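Local coordinates for protein dienelactone hydrolase (Anabaena variabilis, PDB 2O2G) that is probably a hydrolase of the dienelactone hydrolase family, with the alpha/beta-hydrolase fold and a likely serine-type active site, at residues H42-S47 and L87-G92; S96-A101 and V116-A121; S50-Y55 and V143-R148. All coordinates share one frame; numbering follows the deposited sequence.

Contact 1 (H42-S47 and L87-G92); sequences HGSGSS and LRFDIG. With SO4 (sulfate ion), chain B.
The guanidinium plane of Arg88 carries Gly45 on one face: Gly45 CA lies over its centre, 3.8 Å from Arg88 CZ. The arginine chain is bent at chi3 (63°), and this lays the flat group against Gly45. The Phe89 ring has Arg88 CG over one face, while Ser44 OG approaches obliquely, 3.3 Å from Phe89 CD1. The His42 imidazole has Ser46 O above one face, toward the rim, and in the ring plane ND1 bonds Gly43 O at 2.8 Å, nearly straight at 169°. Ser46 N reaches the same Gly43 O at 3.0 Å from the opposite face of the carbonyl plane, closing the type II turn from Gly43 to Ser46 and gripping this oxygen twice.

Ser44 OG lies 2.8 Å from Arg88 O and is also hydrogen-bonded to Thr123 OG1, so the hydroxyl sits between the 87-92 turn and Thr123. Arg88 NE is held by a salt bridge to Asp81. On the turn's other flank, Gly43 N and Ser46 OG bind the sulfate, at 2.9 Å from SO4 O1 and 2.7 Å from SO4 O2 respectively. The contact thus sets the loop between strand 36-41 and helix 51-63 against the residues that lead into helix 91-107, at the surface and near the probable nucleophile elbow.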
loop_
_atom_site.group_PDB
_atom_site.type_symbol
_atom_site.label_atom_id
_atom_site.label_comp_id
_atom_site.label_asym_id
_atom_site.label_seq_id
_atom_site.Cartn_x
_atom_site.Cartn_y
_atom_site.Cartn_z
ATOM N N HIS A 42 0.936 -2.143 -5.304
ATOM C CA HIS A 42 2.234 -2.348 -5.915
ATOM C C HIS A 42 2.525 -1.196 -6.859
ATOM O O HIS A 42 1.626 -0.394 -7.189
ATOM C CB HIS A 42 2.293 -3.726 -6.636
ATOM C CG HIS A 42 1.271 -3.888 -7.738
ATOM N ND1 HIS A 42 1.330 -3.187 -8.928
ATOM C CD2 HIS A 42 0.161 -4.663 -7.821
ATOM C CE1 HIS A 42 0.298 -3.523 -9.688
ATOM N NE2 HIS A 42 -0.417 -4.431 -9.047
ATOM N N GLY A 43 3.783 -1.057 -7.246
ATOM C CA GLY A 43 4.161 0.007 -8.215
ATOM C C GLY A 43 3.803 -0.364 -9.634
ATOM O O GLY A 43 3.403 -1.521 -9.912
ATOM N N SER A 44 3.988 0.601 -10.540
ATOM C CA SER A 44 3.605 0.454 -11.924
ATOM C C SER A 44 4.418 -0.618 -12.593
ATOM O O SER A 44 5.647 -0.577 -12.538
ATOM C CB SER A 44 3.786 1.770 -12.690
ATOM O OG SER A 44 3.006 2.798 -12.116
ATOM N N GLY A 45 3.738 -1.549 -13.241
ATOM C CA GLY A 45 4.418 -2.649 -13.932
ATOM C C GLY A 45 4.720 -3.830 -13.030
ATOM O O GLY A 45 5.211 -4.857 -13.511
ATOM N N SER A 46 4.382 -3.721 -11.737
ATOM C CA SER A 46 4.691 -4.775 -10.777
ATOM C C SER A 46 3.462 -5.685 -10.536
ATOM O O SER A 46 2.465 -5.623 -11.271
ATOM C CB SER A 46 5.219 -4.145 -9.481
ATOM O OG SER A 46 6.042 -5.052 -8.763
ATOM N N SER A 47 3.544 -6.533 -9.516
ATOM C CA SER A 47 2.478 -7.474 -9.227
ATOM C C SER A 47 2.468 -7.836 -7.751
ATOM O O SER A 47 3.276 -7.335 -6.963
ATOM C CB SER A 47 2.733 -8.737 -10.029
ATOM O OG SER A 47 3.932 -9.325 -9.583
ATOM N N LEU A 87 -2.556 1.497 -18.728
ATOM C CA LEU A 87 -3.226 1.319 -17.429
ATOM C C LEU A 87 -2.350 1.502 -16.214
ATOM O O LEU A 87 -2.820 1.979 -15.167
ATOM C CB LEU A 87 -3.838 -0.088 -17.324
ATOM C CG LEU A 87 -4.880 -0.447 -18.399
ATOM C CD1 LEU A 87 -5.262 -1.899 -18.244
ATOM C CD2 LEU A 87 -6.117 0.453 -18.267
ATOM N N ARG A 88 -1.083 1.137 -16.317
ATOM C CA ARG A 88 -0.194 1.145 -15.142
ATOM C C ARG A 88 0.050 2.531 -14.465
ATOM O O ARG A 88 0.473 2.578 -13.331
ATOM C CB ARG A 88 1.164 0.529 -15.467
ATOM C CG ARG A 88 2.006 1.295 -16.469
ATOM C CD ARG A 88 3.359 0.669 -16.729
ATOM N NE ARG A 88 3.200 -0.656 -17.324
ATOM C CZ ARG A 88 4.205 -1.493 -17.542
ATOM N NH1 ARG A 88 5.454 -1.136 -17.262
ATOM N NH2 ARG A 88 3.976 -2.685 -18.070
ATOM N N PHE A 89 -0.162 3.635 -15.162
ATOM C CA PHE A 89 0.034 4.935 -14.510
ATOM C C PHE A 89 -1.306 5.644 -14.262
ATOM O O PHE A 89 -1.308 6.811 -13.861
ATOM C CB PHE A 89 0.954 5.841 -15.347
ATOM C CG PHE A 89 2.225 5.178 -15.777
ATOM C CD1 PHE A 89 3.123 4.682 -14.818
ATOM C CD2 PHE A 89 2.523 5.027 -17.118
ATOM C CE1 PHE A 89 4.261 4.041 -15.197
ATOM C CE2 PHE A 89 3.701 4.410 -17.507
ATOM C CZ PHE A 89 4.561 3.908 -16.539
ATOM N N ASP A 90 -2.426 4.944 -14.470
ATOM C CA ASP A 90 -3.773 5.541 -14.349
ATOM C C ASP A 90 -4.155 5.530 -12.886
ATOM O O ASP A 90 -4.732 4.568 -12.368
ATOM C CB ASP A 90 -4.766 4.774 -15.222
ATOM C CG ASP A 90 -6.124 5.416 -15.277
ATOM O OD1 ASP A 90 -6.531 6.148 -14.338
ATOM O OD2 ASP A 90 -6.798 5.166 -16.300
ATOM N N ILE A 91 -3.840 6.627 -12.215
ATOM C CA ILE A 91 -4.012 6.661 -10.759
ATOM C C ILE A 91 -5.484 6.541 -10.345
ATOM O O ILE A 91 -5.766 5.967 -9.303
ATOM C CB ILE A 91 -3.324 7.903 -10.089
ATOM C CG1 ILE A 91 -1.840 8.001 -10.475
ATOM C CG2 ILE A 91 -3.494 7.876 -8.578
ATOM C CD1 ILE A 91 -1.003 6.759 -10.180
ATOM N N GLY A 92 -6.393 7.013 -11.181
ATOM C CA GLY A 92 -7.823 6.950 -10.876
ATOM C C GLY A 92 -8.288 5.511 -10.847
ATOM O O GLY A 92 -8.995 5.083 -9.932
HETATM S S SO4 B . 7.210 -2.476 -6.227
HETATM O O1 SO4 B . 5.794 -2.696 -5.994
HETATM O O2 SO4 B . 7.587 -3.388 -7.268
HETATM O O3 SO4 B . 7.904 -2.893 -5.023
HETATM O O4 SO4 B . 7.519 -1.089 -6.553
#

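Contact 2 (S96-A101 and V116-A121); sequences SRLVGA and VGYFGA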
loop_
_atom_site.group_PDB
_atom_site.type_symbol
_atom_site.label_atom_id
_atom_site.label_comp_id
_atom_site.label_asym_id
_atom_site.label_seq_id
_atom_site.Cartn_x
_atom_site.Cartn_y
_atom_site.Cartn_z
ATOM N N SER A 96 -9.341 3.100 -7.679
ATOM C CA SER A 96 -10.656 2.490 -7.640
ATOM C C SER A 96 -10.485 1.009 -7.361
ATOM O O SER A 96 -11.303 0.415 -6.691
ATOM C CB SER A 96 -11.437 2.672 -8.948
ATOM O OG SER A 96 -10.925 1.807 -9.964
ATOM N N ARG A 97 -9.446 0.404 -7.898
ATOM C CA ARG A 97 -9.211 -1.023 -7.667
ATOM C C ARG A 97 -8.892 -1.284 -6.222
ATOM O O ARG A 97 -9.371 -2.241 -5.640
ATOM C CB ARG A 97 -8.086 -1.543 -8.592
ATOM C CG ARG A 97 -8.453 -1.450 -10.067
ATOM C CD ARG A 97 -9.511 -2.501 -10.357
ATOM N NE ARG A 97 -10.051 -2.410 -11.677
ATOM C CZ ARG A 97 -9.439 -2.835 -12.769
ATOM N NH1 ARG A 97 -8.249 -3.391 -12.706
ATOM N NH2 ARG A 97 -10.039 -2.682 -13.926
ATOM N N LEU A 98 -8.119 -0.399 -5.627
ATOM C CA LEU A 98 -7.777 -0.504 -4.193
ATOM C C LEU A 98 -9.034 -0.297 -3.314
ATOM O O LEU A 98 -9.242 -1.029 -2.346
ATOM C CB LEU A 98 -6.707 0.520 -3.872
ATOM C CG LEU A 98 -5.830 0.326 -2.646
ATOM C CD1 LEU A 98 -5.223 -1.085 -2.620
ATOM C CD2 LEU A 98 -4.754 1.386 -2.711
ATOM N N VAL A 99 -9.883 0.658 -3.691
ATOM C CA VAL A 99 -11.155 0.895 -2.983
ATOM C C VAL A 99 -11.986 -0.401 -3.058
ATOM O O VAL A 99 -12.576 -0.794 -2.061
ATOM C CB VAL A 99 -11.955 2.088 -3.590
ATOM C CG1 VAL A 99 -13.393 2.162 -3.080
ATOM C CG2 VAL A 99 -11.235 3.406 -3.334
ATOM N N GLY A 100 -12.040 -1.011 -4.255
ATOM C CA GLY A 100 -12.754 -2.291 -4.490
ATOM C C GLY A 100 -12.229 -3.419 -3.605
ATOM O O GLY A 100 -13.022 -4.134 -2.965
ATOM N N ALA A 101 -10.914 -3.576 -3.544
ATOM C CA ALA A 101 -10.294 -4.559 -2.636
ATOM C C ALA A 101 -10.566 -4.290 -1.156
ATOM O O ALA A 101 -10.676 -5.228 -0.355
ATOM C CB ALA A 101 -8.789 -4.653 -2.877
ATOM N N VAL A 116 -8.251 -2.047 8.291
ATOM C CA VAL A 116 -7.511 -1.909 7.063
ATOM C C VAL A 116 -6.521 -0.767 7.065
ATOM O O VAL A 116 -6.845 0.355 7.446
ATOM C CB VAL A 116 -8.415 -1.771 5.828
ATOM C CG1 VAL A 116 -7.572 -1.553 4.564
ATOM C CG2 VAL A 116 -9.298 -3.023 5.653
ATOM N N GLY A 117 -5.305 -1.083 6.611
ATOM C CA GLY A 117 -4.261 -0.087 6.373
ATOM C C GLY A 117 -3.721 -0.294 4.958
ATOM O O GLY A 117 -3.814 -1.382 4.404
ATOM N N TYR A 118 -3.097 0.732 4.386
ATOM C CA TYR A 118 -2.540 0.608 3.047
ATOM C C TYR A 118 -1.023 0.785 3.043
ATOM O O TYR A 118 -0.455 1.653 3.786
ATOM C CB TYR A 118 -3.100 1.658 2.082
ATOM C CG TYR A 118 -4.585 1.648 1.740
ATOM C CD1 TYR A 118 -5.359 0.507 1.782
ATOM C CD2 TYR A 118 -5.166 2.803 1.252
ATOM C CE1 TYR A 118 -6.697 0.546 1.419
ATOM C CE2 TYR A 118 -6.487 2.852 0.861
ATOM C CZ TYR A 118 -7.252 1.739 0.936
ATOM O OH TYR A 118 -8.565 1.862 0.547
ATOM N N PHE A 119 -0.369 -0.052 2.250
ATOM C CA PHE A 119 1.068 0.070 2.002
ATOM C C PHE A 119 1.183 0.277 0.524
ATOM O O PHE A 119 0.988 -0.666 -0.244
ATOM C CB PHE A 119 1.879 -1.134 2.478
ATOM C CG PHE A 119 3.376 -0.966 2.256
ATOM C CD1 PHE A 119 3.953 -1.237 1.014
ATOM C CD2 PHE A 119 4.201 -0.520 3.271
ATOM C CE1 PHE A 119 5.354 -1.060 0.809
ATOM C CE2 PHE A 119 5.595 -0.312 3.063
ATOM C CZ PHE A 119 6.164 -0.576 1.854
ATOM N N GLY A 120 1.494 1.511 0.110
ATOM C CA GLY A 120 1.575 1.823 -1.282
ATOM C C GLY A 120 3.015 2.007 -1.703
ATOM O O GLY A 120 3.707 2.813 -1.093
ATOM N N ALA A 121 3.442 1.287 -2.748
ATOM C CA ALA A 121 4.826 1.317 -3.220
ATOM C C ALA A 121 4.968 2.126 -4.511
ATOM O O ALA A 121 4.221 1.896 -5.490
ATOM C CB ALA A 121 5.325 -0.092 -3.447
#
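Leu98 and Tyr118 join helix 91-107 to strand 115-121, which in this alpha/beta-hydrolase fold runs between the parallel strands 36-41 and 139-145 and leads to the probable nucleophile elbow. Along the strand, Val116 rests on Ile37 of strand 36-41, and the backbone of Gly117 is hydrogen-bonded to Ile37 and Leu39 of the same neighbour.

Tyr118 then carries the whole contact from the strand's side. Its backbone pairs with strand 139-145, while its CB points toward the helix. A first torsion of -64°, with CG anti to the carbonyl carbon, directs the ring so that one face is turned to Leu98. The isobutyl branch point, CG, does the touching: it sits 4.2 Å from the Tyr118 ring centroid and 15° off the ring normal, a CH-pi contact over the face. It is offset toward the rim on the hydroxyl-bearing side, where the nearest ring atom is Tyr118 CZ, 4.1 Å from Leu98 CG. The two side chains slide past each other in opposite directions and together span the 9.0 Å between Leu98 CA and Tyr118 CA, the closest alpha carbons.

Phe119 faces elsewhere, toward helix 51-63 and the ring of Phe40. Gly120 belongs to the GxSxG pattern, and Ala121 ends the strand beside Asn53 and Arg145.

At the far end of the tyrosine, the hydroxyl is hydrogen-bonded to Thr102 OG1, which also bonds Leu98 O; Tyr118 OH itself lies 4.5 Å from Val99 CA.

Contact 3 (S50-Y55 and V143-R148); sequences SPRNRY and VSRGGR. With SO4 (sulfate ion), chain B.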
loop_
_atom_site.group_PDB
_atom_site.type_symbol
_atom_site.label_atom_id
_atom_site.label_comp_id
_atom_site.label_asym_id
_atom_site.label_seq_id
_atom_site.Cartn_x
_atom_site.Cartn_y
_atom_site.Cartn_z
ATOM N N SER A 50 5.744 -9.018 -6.248
ATOM C CA SER A 50 6.878 -8.125 -5.964
ATOM C C SER A 50 7.715 -8.671 -4.828
ATOM O O SER A 50 7.182 -8.802 -3.730
ATOM C CB SER A 50 6.396 -6.754 -5.495
ATOM O OG SER A 50 7.467 -6.038 -4.884
ATOM N N PRO A 51 9.025 -8.901 -5.046
ATOM C CA PRO A 51 9.886 -9.391 -3.933
ATOM C C PRO A 51 10.022 -8.359 -2.810
ATOM O O PRO A 51 10.166 -8.705 -1.630
ATOM C CB PRO A 51 11.237 -9.691 -4.597
ATOM C CG PRO A 51 11.135 -9.285 -6.014
ATOM C CD PRO A 51 9.778 -8.676 -6.294
ATOM N N ARG A 52 9.921 -7.087 -3.177
ATOM C CA ARG A 52 9.981 -6.019 -2.191
ATOM C C ARG A 52 8.782 -5.999 -1.287
ATOM O O ARG A 52 8.921 -5.912 -0.070
ATOM C CB ARG A 52 10.114 -4.683 -2.883
ATOM C CG ARG A 52 11.486 -4.512 -3.439
ATOM C CD ARG A 52 11.638 -3.200 -4.092
ATOM N NE ARG A 52 10.856 -3.096 -5.307
ATOM C CZ ARG A 52 11.198 -3.640 -6.460
ATOM N NH1 ARG A 52 12.288 -4.379 -6.574
ATOM N NH2 ARG A 52 10.437 -3.463 -7.515
ATOM N N ASN A 53 7.596 -6.063 -1.884
ATOM C CA ASN A 53 6.373 -6.104 -1.107
ATOM C C ASN A 53 6.212 -7.451 -0.367
ATOM O O ASN A 53 5.669 -7.488 0.721
ATOM C CB ASN A 53 5.171 -5.772 -1.990
ATOM C CG ASN A 53 5.262 -4.339 -2.600
ATOM O OD1 ASN A 53 5.979 -3.454 -2.092
ATOM N ND2 ASN A 53 4.540 -4.126 -3.686
ATOM N N ARG A 54 6.678 -8.547 -0.947
ATOM C CA ARG A 54 6.601 -9.836 -0.250
ATOM C C ARG A 54 7.503 -9.843 1.009
ATOM O O ARG A 54 7.108 -10.353 2.077
ATOM C CB ARG A 54 6.954 -10.996 -1.170
ATOM C CG ARG A 54 5.815 -11.417 -2.131
ATOM C CD ARG A 54 6.112 -12.754 -2.823
ATOM N NE ARG A 54 6.418 -13.867 -1.899
ATOM C CZ ARG A 54 5.530 -14.713 -1.360
ATOM N NH1 ARG A 54 4.226 -14.586 -1.589
ATOM N NH2 ARG A 54 5.949 -15.687 -0.552
ATOM N N TYR A 55 8.714 -9.297 0.878
ATOM C CA TYR A 55 9.606 -9.139 2.033
ATOM C C TYR A 55 8.948 -8.304 3.120
ATOM O O TYR A 55 8.894 -8.707 4.275
ATOM C CB TYR A 55 10.955 -8.491 1.622
ATOM C CG TYR A 55 11.798 -8.212 2.846
ATOM C CD1 TYR A 55 12.446 -9.257 3.524
ATOM C CD2 TYR A 55 11.873 -6.919 3.381
ATOM C CE1 TYR A 55 13.179 -9.010 4.675
ATOM C CE2 TYR A 55 12.600 -6.659 4.509
ATOM C CZ TYR A 55 13.250 -7.706 5.164
ATOM O OH TYR A 55 13.985 -7.425 6.300
ATOM N N VAL A 143 0.937 3.964 4.586
ATOM C CA VAL A 143 2.386 4.131 4.491
ATOM C C VAL A 143 2.667 4.220 2.977
ATOM O O VAL A 143 2.193 3.385 2.201
ATOM C CB VAL A 143 3.166 2.963 5.093
ATOM C CG1 VAL A 143 4.675 3.125 4.841
ATOM C CG2 VAL A 143 2.895 2.833 6.555
ATOM N N SER A 144 3.410 5.243 2.570
ATOM C CA SER A 144 3.784 5.436 1.181
ATOM C C SER A 144 5.291 5.260 1.072
ATOM O O SER A 144 6.028 5.977 1.748
ATOM C CB SER A 144 3.358 6.809 0.684
ATOM O OG SER A 144 4.018 7.047 -0.540
ATOM N N ARG A 145 5.729 4.252 0.303
ATOM C CA ARG A 145 7.171 3.970 0.126
ATOM C C ARG A 145 7.672 4.558 -1.180
ATOM O O ARG A 145 7.372 4.048 -2.269
ATOM C CB ARG A 145 7.448 2.470 0.157
ATOM C CG ARG A 145 8.938 2.083 0.115
ATOM C CD ARG A 145 9.123 0.803 -0.646
ATOM N NE ARG A 145 8.975 1.057 -2.089
ATOM C CZ ARG A 145 8.860 0.121 -3.013
ATOM N NH1 ARG A 145 8.751 -1.157 -2.681
ATOM N NH2 ARG A 145 8.759 0.479 -4.276
ATOM N N GLY A 146 8.430 5.650 -1.073
ATOM C CA GLY A 146 9.000 6.295 -2.261
ATOM C C GLY A 146 7.960 6.690 -3.290
ATOM O O GLY A 146 8.167 6.490 -4.479
ATOM N N GLY A 147 6.860 7.284 -2.849
ATOM C CA GLY A 147 5.810 7.684 -3.762
ATOM C C GLY A 147 5.867 9.129 -4.242
ATOM O O GLY A 147 6.781 9.880 -3.911
ATOM N N ARG A 148 4.888 9.480 -5.058
ATOM C CA ARG A 148 4.684 10.873 -5.528
ATOM C C ARG A 148 3.255 11.273 -5.113
ATOM O O ARG A 148 2.382 11.438 -5.958
ATOM C CB ARG A 148 4.893 11.038 -7.045
ATOM C CG ARG A 148 6.333 10.868 -7.511
ATOM C CD ARG A 148 7.270 11.960 -6.963
ATOM N NE ARG A 148 6.765 13.301 -7.262
ATOM C CZ ARG A 148 6.854 13.887 -8.443
ATOM N NH1 ARG A 148 7.461 13.286 -9.451
ATOM N NH2 ARG A 148 6.348 15.096 -8.620
HETATM S S SO4 B . 7.210 -2.476 -6.227
HETATM O O1 SO4 B . 5.794 -2.696 -5.994
HETATM O O2 SO4 B . 7.587 -3.388 -7.268
HETATM O O3 SO4 B . 7.904 -2.893 -5.023
HETATM O O4 SO4 B . 7.519 -1.089 -6.553
HETATM O O HOH W 1 8.113 -2.935 -0.408
#
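An anion site at the start of helix 51-63 brings Arg52 and Asn53 against Arg145, which reaches over from the end of strand 139-145. A sulfate, probably from the crystallisation liquor, occupies it. Arg145 leaves the strand with CG anti to the backbone N (chi1 -174°) and then bends twice, at chi2 and chi3, so that its guanidinium presents both terminal nitrogens: NH1 lies 3.0 Å from SO4 O3, with an N-H...O angle of 160°, and NH2 lies 3.0 Å from SO4 O4. SO4 O3 lies at the edge of this guanidinium, in its plane.

Arg52 comes in across Arg145 at about a right angle, the two guanidinium planes 62° apart. Its NE is 3.0 Å from the same SO4 O3, and its NH2 is 2.9 Å from SO4 O2. Arg145 NH1 stands at the edge of the Arg52 group and also touches the aliphatic part of the chain, 3.8 Å from Arg52 CB. The anion between them makes the closeness of two arginines reasonable, since each donates to it.

The helix start contributes too. Ser50 is the N-cap: its OG accepts from Asn53 N at 3.0 Å while donating a longer bond to SO4 O3, which so takes three bonds, with those from Arg52 NE and Arg145 NH1. In the alpha/beta-hydrolase fold this helix end lies beside the carboxyl ends of the central strands, where the active site forms, and Arg145 NH2 is also hydrogen-bonded to Ser122 OG, the probable nucleophile.

Asn53 gives only a weak bond from ND2 to SO4 O1. Its OD1 instead accepts from a water at 2.8 Å; that water accepts in turn from Arg145 NH1, lying in the guanidinium plane as SO4 O3 does, and so bridges the two side chains.

Contacts 1 and 3 share the sulfate, one from the loop after strand 36-41 and the other from helix 51-63 and strand 139-145; their centres are about 13 Å apart, and His42 CA comes within 3.7 Å of Asn53 ND2. Contact 2 joins helix 91-107 to the neighbouring strand 115-121. That strand is paired with the one of contact 3, with Tyr118 O 2.8 Å from Val143 N and Gly120 O 2.8 Å from Arg145 N, both probable hydrogen bonds. Ala121 CB packs 3.6 Å from Arg145 CZ, just ahead of the probable nucleophile Ser122. Contacts 1 and 2, about 12 Å apart between centres, both use helix 91-107.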